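Local coordinates for urea carboxylase (Thermus thermophilus, PDB 3OEP), which is of unknown function but resembles KipI and KipA and may bind ATP or act as a hydrolase, at residues R3-R8 / R59-L64; E11-E16 / P41-L46; T185-R190 / P344-A349; G251-P256 / L456-G461. One frame throughout, in Å; residues are numbered along the deposited sequence.

Contact 1 (R3-R8 / R59-L64); sequences RGFYLR and RLLRLL
Leu7, which reaches helix 57-66 through Leu64, is anchored from behind by its own backbone: Leu7 N hydrogen-bonds to Leu46 O, one rung of the pairing between strands 3-8 and 45-50. From that fixed edge strand the side chain leans outward until Leu7 CD1 meets Leu64 CD1 tip to tip, 3.6 Å apart. Two residues earlier, on the same side of the strand, Phe5 does the wider work. With chi1 at 62°, its CG is tucked over the backbone, between N and C, and the ring continues toward the helix. The end of the ring away from CB, made of CE1, CZ and CE2, meets two leucine methyls obliquely, Phe5 CE2 lying 3.8 Å from Leu60 CD2 and Phe5 CE1 3.9 Å from Leu61 CD2. Phe5 and Leu60 slide past one another, whereas Leu61, itself exposed, crosses the ring at a slant. Within the strand, a methyl of Leu7 borders the same ring in its plane. An alanine in place of Phe5 would probably leave Leu60 and Leu61 without their partner and open a gap between strand and helix, whose axes stand 12.0 Å apart. Phe5 and Leu7 thus supply apolar groups to the helix, while on the other face of the three-stranded antiparallel sheet Tyr6 OH bonds to Pro439 O and Arg8 forms a salt bridge with Glu438. Leucine and phenylalanine suit the helix side because the union of strand and helix is entirely apolar, resting on close fit and the hydrophobic effect.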
loop_
_atom_site.group_PDB
_atom_site.type_symbol
_atom_site.label_atom_id
_atom_site.label_comp_id
_atom_site.label_asym_id
_atom_site.label_seq_id
_atom_site.Cartn_x
_atom_site.Cartn_y
_atom_site.Cartn_z
ATOM N N ARG A 3 -3.756 -12.290 9.558
ATOM C CA ARG A 3 -5.135 -12.723 9.407
ATOM C C ARG A 3 -6.034 -11.509 9.624
ATOM O O ARG A 3 -5.619 -10.536 10.241
ATOM C CB ARG A 3 -5.447 -13.799 10.436
ATOM C CG ARG A 3 -6.677 -14.632 10.130
ATOM C CD ARG A 3 -6.700 -15.875 11.010
ATOM N NE ARG A 3 -5.674 -16.846 10.623
ATOM C CZ ARG A 3 -5.206 -17.823 11.400
ATOM N NH1 ARG A 3 -5.650 -17.993 12.643
ATOM N NH2 ARG A 3 -4.269 -18.642 10.932
ATOM N N GLY A 4 -7.256 -11.559 9.111
ATOM C CA GLY A 4 -8.173 -10.438 9.267
ATOM C C GLY A 4 -9.628 -10.837 9.225
ATOM O O GLY A 4 -9.973 -11.934 8.771
ATOM N N PHE A 5 -10.480 -9.957 9.731
ATOM C CA PHE A 5 -11.918 -10.136 9.598
ATOM C C PHE A 5 -12.631 -8.797 9.610
ATOM O O PHE A 5 -12.077 -7.779 10.051
ATOM C CB PHE A 5 -12.479 -11.066 10.686
ATOM C CG PHE A 5 -12.301 -10.554 12.088
ATOM C CD1 PHE A 5 -13.260 -9.742 12.680
ATOM C CD2 PHE A 5 -11.190 -10.917 12.830
ATOM C CE1 PHE A 5 -13.094 -9.276 13.980
ATOM C CE2 PHE A 5 -11.017 -10.459 14.131
ATOM C CZ PHE A 5 -11.970 -9.641 14.708
ATOM N N TYR A 6 -13.860 -8.817 9.106
ATOM C CA TYR A 6 -14.678 -7.630 8.964
ATOM C C TYR A 6 -15.851 -7.673 9.937
ATOM O O TYR A 6 -16.517 -8.705 10.073
ATOM C CB TYR A 6 -15.230 -7.528 7.542
ATOM C CG TYR A 6 -14.191 -7.346 6.446
ATOM C CD1 TYR A 6 -13.895 -6.081 5.946
ATOM C CD2 TYR A 6 -13.529 -8.443 5.898
ATOM C CE1 TYR A 6 -12.952 -5.906 4.937
ATOM C CE2 TYR A 6 -12.579 -8.281 4.876
ATOM C CZ TYR A 6 -12.306 -7.011 4.400
ATOM O OH TYR A 6 -11.378 -6.829 3.403
ATOM N N LEU A 7 -16.082 -6.560 10.621
ATOM C CA LEU A 7 -17.316 -6.340 11.361
ATOM C C LEU A 7 -18.162 -5.362 10.551
ATOM O O LEU A 7 -17.642 -4.379 10.009
ATOM C CB LEU A 7 -17.017 -5.784 12.749
ATOM C CG LEU A 7 -16.124 -6.663 13.629
ATOM C CD1 LEU A 7 -15.934 -5.997 14.981
ATOM C CD2 LEU A 7 -16.692 -8.070 13.787
ATOM N N ARG A 8 -19.456 -5.649 10.442
ATOM C CA ARG A 8 -20.343 -4.874 9.583
ATOM C C ARG A 8 -21.548 -4.417 10.396
ATOM O O ARG A 8 -22.291 -5.244 10.926
ATOM C CB ARG A 8 -20.770 -5.714 8.377
ATOM C CG ARG A 8 -19.582 -6.199 7.543
ATOM C CD ARG A 8 -19.965 -7.192 6.454
ATOM N NE ARG A 8 -18.770 -7.643 5.735
ATOM C CZ ARG A 8 -18.139 -6.940 4.790
ATOM N NH1 ARG A 8 -18.584 -5.746 4.410
ATOM N NH2 ARG A 8 -17.054 -7.433 4.216
ATOM N N ARG A 59 -9.648 -13.446 21.642
ATOM C CA ARG A 59 -9.146 -12.439 22.574
ATOM C C ARG A 59 -9.449 -11.047 22.037
ATOM O O ARG A 59 -9.876 -10.167 22.782
ATOM C CB ARG A 59 -7.644 -12.607 22.808
ATOM N N LEU A 60 -9.250 -10.860 20.734
ATOM C CA LEU A 60 -9.554 -9.588 20.094
ATOM C C LEU A 60 -11.051 -9.268 20.169
ATOM O O LEU A 60 -11.430 -8.140 20.483
ATOM C CB LEU A 60 -9.064 -9.602 18.639
ATOM C CG LEU A 60 -9.251 -8.330 17.815
ATOM C CD1 LEU A 60 -8.652 -7.116 18.501
ATOM C CD2 LEU A 60 -8.633 -8.525 16.441
ATOM N N LEU A 61 -11.903 -10.257 19.907
ATOM C CA LEU A 61 -13.354 -10.044 19.997
ATOM C C LEU A 61 -13.789 -9.697 21.425
ATOM O O LEU A 61 -14.647 -8.839 21.624
ATOM C CB LEU A 61 -14.129 -11.267 19.492
ATOM C CG LEU A 61 -14.111 -11.483 17.974
ATOM C CD1 LEU A 61 -14.661 -12.858 17.615
ATOM C CD2 LEU A 61 -14.883 -10.394 17.260
ATOM N N ARG A 62 -13.183 -10.350 22.411
ATOM C CA ARG A 62 -13.474 -10.056 23.817
ATOM C C ARG A 62 -13.056 -8.623 24.163
ATOM O O ARG A 62 -13.810 -7.892 24.816
ATOM C CB ARG A 62 -12.789 -11.076 24.744
ATOM C CG ARG A 62 -12.836 -10.748 26.247
ATOM C CD ARG A 62 -14.252 -10.521 26.778
ATOM N NE ARG A 62 -15.017 -11.754 26.959
ATOM C CZ ARG A 62 -14.872 -12.604 27.977
ATOM N NH1 ARG A 62 -13.962 -12.390 28.925
ATOM N NH2 ARG A 62 -15.639 -13.690 28.041
ATOM N N LEU A 63 -11.870 -8.222 23.704
ATOM C CA LEU A 63 -11.381 -6.851 23.896
ATOM C C LEU A 63 -12.369 -5.808 23.379
ATOM O O LEU A 63 -12.626 -4.802 24.049
ATOM C CB LEU A 63 -10.027 -6.648 23.207
ATOM C CG LEU A 63 -8.792 -7.238 23.882
ATOM C CD1 LEU A 63 -7.587 -7.096 22.966
ATOM C CD2 LEU A 63 -8.534 -6.573 25.233
ATOM N N LEU A 64 -12.933 -6.055 22.195
ATOM C CA LEU A 64 -13.864 -5.109 21.574
ATOM C C LEU A 64 -15.072 -4.797 22.465
ATOM O O LEU A 64 -15.567 -3.668 22.464
ATOM C CB LEU A 64 -14.336 -5.620 20.206
ATOM C CG LEU A 64 -13.288 -5.617 19.090
ATOM C CD1 LEU A 64 -13.769 -6.416 17.881
ATOM C CD2 LEU A 64 -12.943 -4.193 18.687
#

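Contact 2 (E11-E16 / P41-L46); sequences EGVSEE and PAYGVL
Strand 36-42 ends at Ala42 and delivers the chain to Tyr43 and Gly44, the two residues that meet Gly12 and Val13. At Ala42 a tight reversal begins, with Ala42 N bonded to Val45 O at 2.9 Å and Val45 N to Ala42 O at 3.0 Å. Tyr43 comes next, with a positive phi of 54° that is unusual for a residue with a side chain. Its CG lies beside the backbone N, anti to the carbonyl carbon (chi1 -49°), and the side chain passes along the 11-16 loop, whose Ser14 N-caps helix 15-30 through Ala17 N. Tyr43 CB comes within 3.8 Å of Gly12 O, while Tyr43 CD1 rests loosely at 4.4 Å from Val13 CG2. A large aromatic suits the place, since Tyr115 and Phe125 also pack on it and Tyr115 and Ala127 take up Val13. Tyr43 O is fixed to helix 15-30 by Asn18. The reversal is a type II' beta turn, joining strands 36-42 and 45-50 as a two-residue beta hairpin. Gly44 follows, and a water joins it to the loop: the water donates to Gly12 O at 2.8 Å and accepts from Gly44 N at 2.9 Å, satisfying two backbone groups too far apart to bond directly. A side chain on Gly44 would point at the loop, close to Glu11 N, and glycine keeps that side slim where the water bridges. Gly12, with phi 66°, takes a backbone setting that favours glycine. Past Val45 the chain enters strand 45-50, and Leu46 presses on Leu24 and Ala25 of helix 15-30.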
loop_
_atom_site.group_PDB
_atom_site.type_symbol
_atom_site.label_atom_id
_atom_site.label_comp_id
_atom_site.label_asym_id
_atom_site.label_seq_id
_atom_site.Cartn_x
_atom_site.Cartn_y
_atom_site.Cartn_z
ATOM N N GLU A 11 -25.410 -1.339 6.158
ATOM C CA GLU A 11 -25.073 -1.179 4.748
ATOM C C GLU A 11 -25.118 0.283 4.320
ATOM O O GLU A 11 -25.728 1.127 4.984
ATOM C CB GLU A 11 -26.024 -2.003 3.870
ATOM N N GLY A 12 -24.447 0.570 3.208
ATOM C CA GLY A 12 -24.507 1.881 2.574
ATOM C C GLY A 12 -23.909 3.008 3.387
ATOM O O GLY A 12 -23.037 2.794 4.236
ATOM N N VAL A 13 -24.386 4.218 3.116
ATOM C CA VAL A 13 -23.969 5.400 3.849
ATOM C C VAL A 13 -24.923 5.592 5.024
ATOM O O VAL A 13 -25.965 6.246 4.902
ATOM C CB VAL A 13 -23.950 6.642 2.931
ATOM C CG1 VAL A 13 -23.442 7.862 3.691
ATOM C CG2 VAL A 13 -23.083 6.371 1.705
ATOM N N SER A 14 -24.580 4.970 6.146
ATOM C CA SER A 14 -25.362 5.056 7.369
ATOM C C SER A 14 -24.513 5.775 8.400
ATOM O O SER A 14 -23.438 5.297 8.757
ATOM C CB SER A 14 -25.721 3.655 7.871
ATOM O OG SER A 14 -26.110 3.675 9.234
ATOM N N GLU A 15 -24.986 6.924 8.873
ATOM C CA GLU A 15 -24.240 7.684 9.867
ATOM C C GLU A 15 -24.007 6.882 11.151
ATOM O O GLU A 15 -22.890 6.854 11.665
ATOM C CB GLU A 15 -24.932 9.012 10.187
ATOM C CG GLU A 15 -24.150 9.891 11.163
ATOM C CD GLU A 15 -24.781 11.260 11.391
ATOM O OE1 GLU A 15 -25.631 11.686 10.577
ATOM O OE2 GLU A 15 -24.419 11.911 12.393
ATOM N N GLU A 16 -25.038 6.216 11.669
ATOM C CA GLU A 16 -24.882 5.513 12.936
ATOM C C GLU A 16 -23.980 4.280 12.793
ATOM O O GLU A 16 -23.202 3.977 13.689
ATOM C CB GLU A 16 -26.243 5.168 13.552
ATOM C CG GLU A 16 -26.199 4.471 14.909
ATOM C CD GLU A 16 -25.249 5.093 15.935
ATOM O OE1 GLU A 16 -25.379 6.294 16.253
ATOM O OE2 GLU A 16 -24.375 4.358 16.441
ATOM N N PRO A 41 -11.679 1.600 9.576
ATOM C CA PRO A 41 -13.102 1.810 9.385
ATOM C C PRO A 41 -13.405 2.461 8.035
ATOM O O PRO A 41 -12.641 3.301 7.559
ATOM C CB PRO A 41 -13.452 2.747 10.531
ATOM C CG PRO A 41 -12.230 3.630 10.641
ATOM C CD PRO A 41 -11.048 2.761 10.245
ATOM N N ALA A 42 -14.502 2.056 7.412
ATOM C CA ALA A 42 -14.967 2.676 6.172
ATOM C C ALA A 42 -16.464 2.463 6.095
ATOM O O ALA A 42 -16.926 1.322 6.079
ATOM C CB ALA A 42 -14.291 2.047 4.968
ATOM N N TYR A 43 -17.225 3.555 6.095
ATOM C CA TYR A 43 -18.681 3.480 6.147
ATOM C C TYR A 43 -19.077 2.621 7.358
ATOM O O TYR A 43 -18.566 2.856 8.452
ATOM C CB TYR A 43 -19.243 2.957 4.825
ATOM C CG TYR A 43 -18.674 3.680 3.638
ATOM C CD1 TYR A 43 -19.173 4.915 3.251
ATOM C CD2 TYR A 43 -17.615 3.138 2.912
ATOM C CE1 TYR A 43 -18.634 5.592 2.166
ATOM C CE2 TYR A 43 -17.077 3.803 1.831
ATOM C CZ TYR A 43 -17.592 5.028 1.464
ATOM O OH TYR A 43 -17.052 5.668 0.381
ATOM N N GLY A 44 -19.944 1.626 7.181
ATOM C CA GLY A 44 -20.375 0.797 8.308
ATOM C C GLY A 44 -19.505 -0.414 8.592
ATOM O O GLY A 44 -19.911 -1.294 9.335
ATOM N N VAL A 45 -18.305 -0.463 8.014
ATOM C CA VAL A 45 -17.449 -1.639 8.109
ATOM C C VAL A 45 -16.186 -1.334 8.904
ATOM O O VAL A 45 -15.589 -0.260 8.748
ATOM C CB VAL A 45 -17.037 -2.122 6.709
ATOM C CG1 VAL A 45 -16.160 -3.360 6.802
ATOM C CG2 VAL A 45 -18.273 -2.403 5.864
ATOM N N LEU A 46 -15.776 -2.287 9.739
ATOM C CA LEU A 46 -14.493 -2.217 10.429
ATOM C C LEU A 46 -13.699 -3.465 10.084
ATOM O O LEU A 46 -14.168 -4.579 10.306
ATOM C CB LEU A 46 -14.702 -2.120 11.945
ATOM C CG LEU A 46 -13.450 -2.105 12.821
ATOM C CD1 LEU A 46 -12.536 -0.937 12.464
ATOM C CD2 LEU A 46 -13.847 -2.062 14.294
HETATM O O HOH W 1 -21.626 0.498 5.156
#

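Contact 3 (T185-R190 / P344-A349); sequences TPFLLR and PFLGSA
Phe187 keeps CG beside its backbone N (chi1 -60°) and Phe345 carries its own anti to the backbone N (chi1 175°); the CB bonds run past the other loop, but these torsions turn the ring ends to it. Leu346 sends a methyl to the rim of the first ring: Leu346 CD1 stands 4.2 Å from Phe187 CE2, near the ring plane. The second pair mirrors it, Pro186 CG lying at the edge of the other ring, 4.4 Å from Phe345 CE1. These are light, apolar touches, suited to rigid proline and broad rings that bridge two loops with distant backbones. Leu346 CG also lies over one face of the Phe345 ring. The turn behind them is closed by Phe345 N to Ser348 O at 2.8 Å and a weak return bond. Gly347 fits because, at a phi of 91°, a side chain would press on the preceding carbonyl. Arg239 holds Phe345 O, and Asp236 takes Ser348 OG. The presenting element is a type I' beta turn, and the contact joins a loop of the KipI-like carboxyltransferase C and D region to one of the KipA-like A and B region.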
loop_
_atom_site.group_PDB
_atom_site.type_symbol
_atom_site.label_atom_id
_atom_site.label_comp_id
_atom_site.label_asym_id
_atom_site.label_seq_id
_atom_site.Cartn_x
_atom_site.Cartn_y
_atom_site.Cartn_z
ATOM N N THR A 185 1.202 18.309 11.072
ATOM C CA THR A 185 0.005 17.482 11.033
ATOM C C THR A 185 -0.261 17.117 9.568
ATOM O O THR A 185 -0.947 17.854 8.864
ATOM C CB THR A 185 -1.192 18.251 11.633
ATOM O OG1 THR A 185 -0.856 18.695 12.954
ATOM C CG2 THR A 185 -2.432 17.380 11.693
ATOM N N PRO A 186 0.312 15.993 9.097
ATOM C CA PRO A 186 0.246 15.662 7.674
ATOM C C PRO A 186 -1.161 15.555 7.102
ATOM O O PRO A 186 -1.377 15.942 5.954
ATOM C CB PRO A 186 0.928 14.290 7.601
ATOM C CG PRO A 186 1.856 14.284 8.728
ATOM C CD PRO A 186 1.196 15.066 9.822
ATOM N N PHE A 187 -2.091 15.014 7.890
ATOM C CA PHE A 187 -3.451 14.743 7.424
ATOM C C PHE A 187 -4.400 15.794 7.970
ATOM O O PHE A 187 -4.597 15.899 9.182
ATOM C CB PHE A 187 -3.894 13.340 7.858
ATOM C CG PHE A 187 -3.022 12.249 7.320
ATOM C CD1 PHE A 187 -3.256 11.720 6.057
ATOM C CD2 PHE A 187 -1.944 11.770 8.057
ATOM C CE1 PHE A 187 -2.442 10.724 5.540
ATOM C CE2 PHE A 187 -1.127 10.776 7.546
ATOM C CZ PHE A 187 -1.377 10.248 6.287
ATOM N N LEU A 188 -4.977 16.578 7.066
ATOM C CA LEU A 188 -5.919 17.628 7.443
ATOM C C LEU A 188 -7.228 17.027 7.940
ATOM O O LEU A 188 -7.891 17.601 8.808
ATOM C CB LEU A 188 -6.204 18.524 6.247
ATOM C CG LEU A 188 -7.051 19.765 6.534
ATOM C CD1 LEU A 188 -6.255 20.757 7.365
ATOM C CD2 LEU A 188 -7.509 20.390 5.230
ATOM N N LEU A 189 -7.593 15.877 7.378
ATOM C CA LEU A 189 -8.874 15.252 7.665
ATOM C C LEU A 189 -8.689 13.880 8.278
ATOM O O LEU A 189 -7.762 13.140 7.933
ATOM C CB LEU A 189 -9.704 15.134 6.391
ATOM C CG LEU A 189 -10.176 16.471 5.824
ATOM C CD1 LEU A 189 -10.812 16.281 4.451
ATOM C CD2 LEU A 189 -11.140 17.164 6.778
ATOM N N ARG A 190 -9.591 13.552 9.192
ATOM C CA ARG A 190 -9.605 12.258 9.831
ATOM C C ARG A 190 -10.976 11.635 9.642
ATOM O O ARG A 190 -11.959 12.348 9.419
ATOM C CB ARG A 190 -9.290 12.402 11.315
ATOM N N PRO A 344 12.353 6.994 10.604
ATOM C CA PRO A 344 10.994 6.463 10.484
ATOM C C PRO A 344 9.952 7.540 10.190
ATOM O O PRO A 344 10.151 8.714 10.507
ATOM C CB PRO A 344 10.737 5.873 11.868
ATOM C CG PRO A 344 11.512 6.779 12.782
ATOM C CD PRO A 344 12.777 7.100 12.012
ATOM N N PHE A 345 8.847 7.117 9.588
ATOM C CA PHE A 345 7.649 7.938 9.457
ATOM C C PHE A 345 6.479 7.091 9.945
ATOM O O PHE A 345 6.219 6.016 9.408
ATOM C CB PHE A 345 7.432 8.369 8.010
ATOM C CG PHE A 345 6.147 9.124 7.786
ATOM C CD1 PHE A 345 6.064 10.477 8.070
ATOM C CD2 PHE A 345 5.021 8.472 7.299
ATOM C CE1 PHE A 345 4.877 11.176 7.860
ATOM C CE2 PHE A 345 3.836 9.158 7.086
ATOM C CZ PHE A 345 3.762 10.513 7.371
ATOM N N LEU A 346 5.801 7.578 10.982
ATOM C CA LEU A 346 4.708 6.864 11.641
ATOM C C LEU A 346 5.052 5.401 11.940
ATOM O O LEU A 346 4.307 4.485 11.588
ATOM C CB LEU A 346 3.408 7.001 10.835
ATOM C CG LEU A 346 2.901 8.441 10.669
ATOM C CD1 LEU A 346 1.647 8.486 9.805
ATOM C CD2 LEU A 346 2.627 9.106 12.018
ATOM N N GLY A 347 6.199 5.207 12.586
ATOM C CA GLY A 347 6.602 3.906 13.117
ATOM C C GLY A 347 7.425 3.020 12.199
ATOM O O GLY A 347 7.894 1.958 12.624
ATOM N N SER A 348 7.626 3.440 10.951
ATOM C CA SER A 348 8.296 2.590 9.973
ATOM C C SER A 348 9.214 3.363 9.036
ATOM O O SER A 348 8.933 4.505 8.671
ATOM C CB SER A 348 7.249 1.830 9.162
ATOM O OG SER A 348 7.823 1.112 8.086
ATOM N N ALA A 349 10.301 2.706 8.642
ATOM C CA ALA A 349 11.223 3.223 7.640
ATOM C C ALA A 349 10.856 2.776 6.222
ATOM O O ALA A 349 11.564 3.112 5.262
ATOM C CB ALA A 349 12.648 2.774 7.966
#

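Contact 4 (G251-P256 / L456-G461); sequences GPLDAP and LLADKG
Leu253 and Leu457 cross at about a right angle, each with a branch laid against the other. Leu253 CD2 is 4.0 Å from Leu457 CD1, while the other branch, Leu253 CD1, settles over the backbone side, 3.9 Å from Ala458 CB. Leu253 CD1 also lies 4.0 Å from Leu457 CB, so this one methyl is shared by two neighbours. The first torsion of Leu253, -146°, lies off a staggered position, consistent with the side chain being turned to lay both branches on the loop. Alanine suits its place at Ala458, the small methyl letting the leucine come close to the main chain. Leu457, with CG beside its backbone N (chi1 -57°), is backed by Leu477 and Leu480 of helix 477-480. Polar ties flank the apolar patch: Arg420 binds both Asp459 and Gly251 O, and Ala458 pairs with Ser250 through the backbone. Asp254 N-caps helix 255-264. On the other side a type I beta turn runs from Leu457 to Lys460, closed by Lys460 N to Leu457 O at 2.9 Å. The contact thus packs the lead-in to helix 255-264 against a turn following strand 454-456, within the carboxyltransferase A and B region, a family of the cyclophilin-like clan.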
loop_
_atom_site.group_PDB
_atom_site.type_symbol
_atom_site.label_atom_id
_atom_site.label_comp_id
_atom_site.label_asym_id
_atom_site.label_seq_id
_atom_site.Cartn_x
_atom_site.Cartn_y
_atom_site.Cartn_z
ATOM N N GLY A 251 6.800 -2.774 3.396
ATOM C CA GLY A 251 7.693 -3.827 3.859
ATOM C C GLY A 251 8.126 -4.719 2.704
ATOM O O GLY A 251 7.889 -4.394 1.541
ATOM N N PRO A 252 8.754 -5.861 3.015
ATOM C CA PRO A 252 9.271 -6.712 1.940
ATOM C C PRO A 252 8.155 -7.506 1.275
ATOM O O PRO A 252 7.226 -7.946 1.954
ATOM C CB PRO A 252 10.246 -7.642 2.668
ATOM C CG PRO A 252 9.709 -7.726 4.060
ATOM C CD PRO A 252 8.997 -6.441 4.348
ATOM N N LEU A 253 8.240 -7.676 -0.040
ATOM C CA LEU A 253 7.214 -8.423 -0.773
ATOM C C LEU A 253 7.397 -9.935 -0.607
ATOM O O LEU A 253 6.425 -10.696 -0.680
ATOM C CB LEU A 253 7.205 -8.031 -2.251
ATOM C CG LEU A 253 5.830 -8.057 -2.917
ATOM C CD1 LEU A 253 4.950 -6.943 -2.338
ATOM C CD2 LEU A 253 5.945 -7.926 -4.427
ATOM N N ASP A 254 8.643 -10.359 -0.391
ATOM C CA ASP A 254 8.964 -11.738 -0.026
ATOM C C ASP A 254 9.603 -11.680 1.362
ATOM O O ASP A 254 10.824 -11.589 1.503
ATOM C CB ASP A 254 9.884 -12.350 -1.091
ATOM C CG ASP A 254 10.427 -13.733 -0.721
ATOM O OD1 ASP A 254 10.049 -14.325 0.318
ATOM O OD2 ASP A 254 11.269 -14.219 -1.500
ATOM N N ALA A 255 8.753 -11.693 2.387
ATOM C CA ALA A 255 9.198 -11.454 3.762
ATOM C C ALA A 255 10.145 -12.535 4.301
ATOM O O ALA A 255 11.122 -12.212 4.980
ATOM C CB ALA A 255 7.991 -11.274 4.692
ATOM N N PRO A 256 9.876 -13.823 4.006
ATOM C CA PRO A 256 10.818 -14.835 4.496
ATOM C C PRO A 256 12.250 -14.651 3.972
ATOM O O PRO A 256 13.218 -14.887 4.707
ATOM C CB PRO A 256 10.221 -16.148 3.990
ATOM C CG PRO A 256 8.760 -15.873 3.885
ATOM C CD PRO A 256 8.635 -14.430 3.484
ATOM N N LEU A 456 -3.994 -8.741 -4.435
ATOM C CA LEU A 456 -3.496 -7.545 -3.759
ATOM C C LEU A 456 -2.354 -7.878 -2.809
ATOM O O LEU A 456 -2.476 -8.783 -1.988
ATOM C CB LEU A 456 -4.629 -6.886 -2.971
ATOM C CG LEU A 456 -5.863 -6.537 -3.809
ATOM C CD1 LEU A 456 -6.994 -6.041 -2.925
ATOM C CD2 LEU A 456 -5.523 -5.510 -4.867
ATOM N N LEU A 457 -1.254 -7.136 -2.921
ATOM C CA LEU A 457 -0.054 -7.382 -2.113
ATOM C C LEU A 457 0.275 -6.158 -1.239
ATOM O O LEU A 457 -0.561 -5.263 -1.076
ATOM C CB LEU A 457 1.119 -7.793 -3.021
ATOM C CG LEU A 457 0.923 -9.025 -3.915
ATOM C CD1 LEU A 457 2.163 -9.257 -4.785
ATOM C CD2 LEU A 457 0.603 -10.277 -3.104
ATOM N N ALA A 458 1.480 -6.129 -0.665
ATOM C CA ALA A 458 1.836 -5.175 0.390
ATOM C C ALA A 458 1.629 -3.692 0.081
ATOM O O ALA A 458 1.360 -2.922 0.996
ATOM C CB ALA A 458 3.280 -5.406 0.850
ATOM N N ASP A 459 1.754 -3.284 -1.181
ATOM C CA ASP A 459 1.596 -1.866 -1.534
ATOM C C ASP A 459 0.202 -1.556 -2.079
ATOM O O ASP A 459 -0.021 -0.489 -2.647
ATOM C CB ASP A 459 2.669 -1.408 -2.542
ATOM C CG ASP A 459 4.011 -1.074 -1.879
ATOM O OD1 ASP A 459 4.913 -0.566 -2.585
ATOM O OD2 ASP A 459 4.171 -1.310 -0.666
ATOM N N LYS A 460 -0.731 -2.489 -1.901
ATOM C CA LYS A 460 -2.127 -2.267 -2.261
ATOM C C LYS A 460 -2.663 -1.001 -1.592
ATOM O O LYS A 460 -2.240 -0.640 -0.491
ATOM C CB LYS A 460 -2.983 -3.454 -1.823
ATOM C CG LYS A 460 -3.121 -3.577 -0.306
ATOM C CD LYS A 460 -3.763 -4.889 0.105
ATOM C CE LYS A 460 -3.773 -5.049 1.615
ATOM N NZ LYS A 460 -4.256 -3.839 2.358
ATOM N N GLY A 461 -3.600 -0.338 -2.266
ATOM C CA GLY A 461 -4.357 0.749 -1.658
ATOM C C GLY A 461 -5.151 0.207 -0.480
ATOM O O GLY A 461 -5.523 -0.964 -0.470
#

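Overall arrangement
Contacts 1 and 2 belong to one unit: strands 3-8 and 45-50 are neighbours in the same sheet, and besides their backbone pairing Tyr6 CD1 packs 3.6 Å from Val45 CG1. Their centres are about 16 Å apart, and contact 2 falls within the stretch of chain that contact 1 spans. Contact 3 ties the two family regions together, whereas contact 4 lies wholly in the second. The segments of contacts 3 and 4 alternate along the chain; their centres are about 20 Å apart and their nearest atoms about 6 Å, without touching. Contact 4 lies nearest the middle of the molecule, its centre about 8 Å from that of the chain, against about 22 Å for contacts 1 and 2. No ligand or active site is defined here.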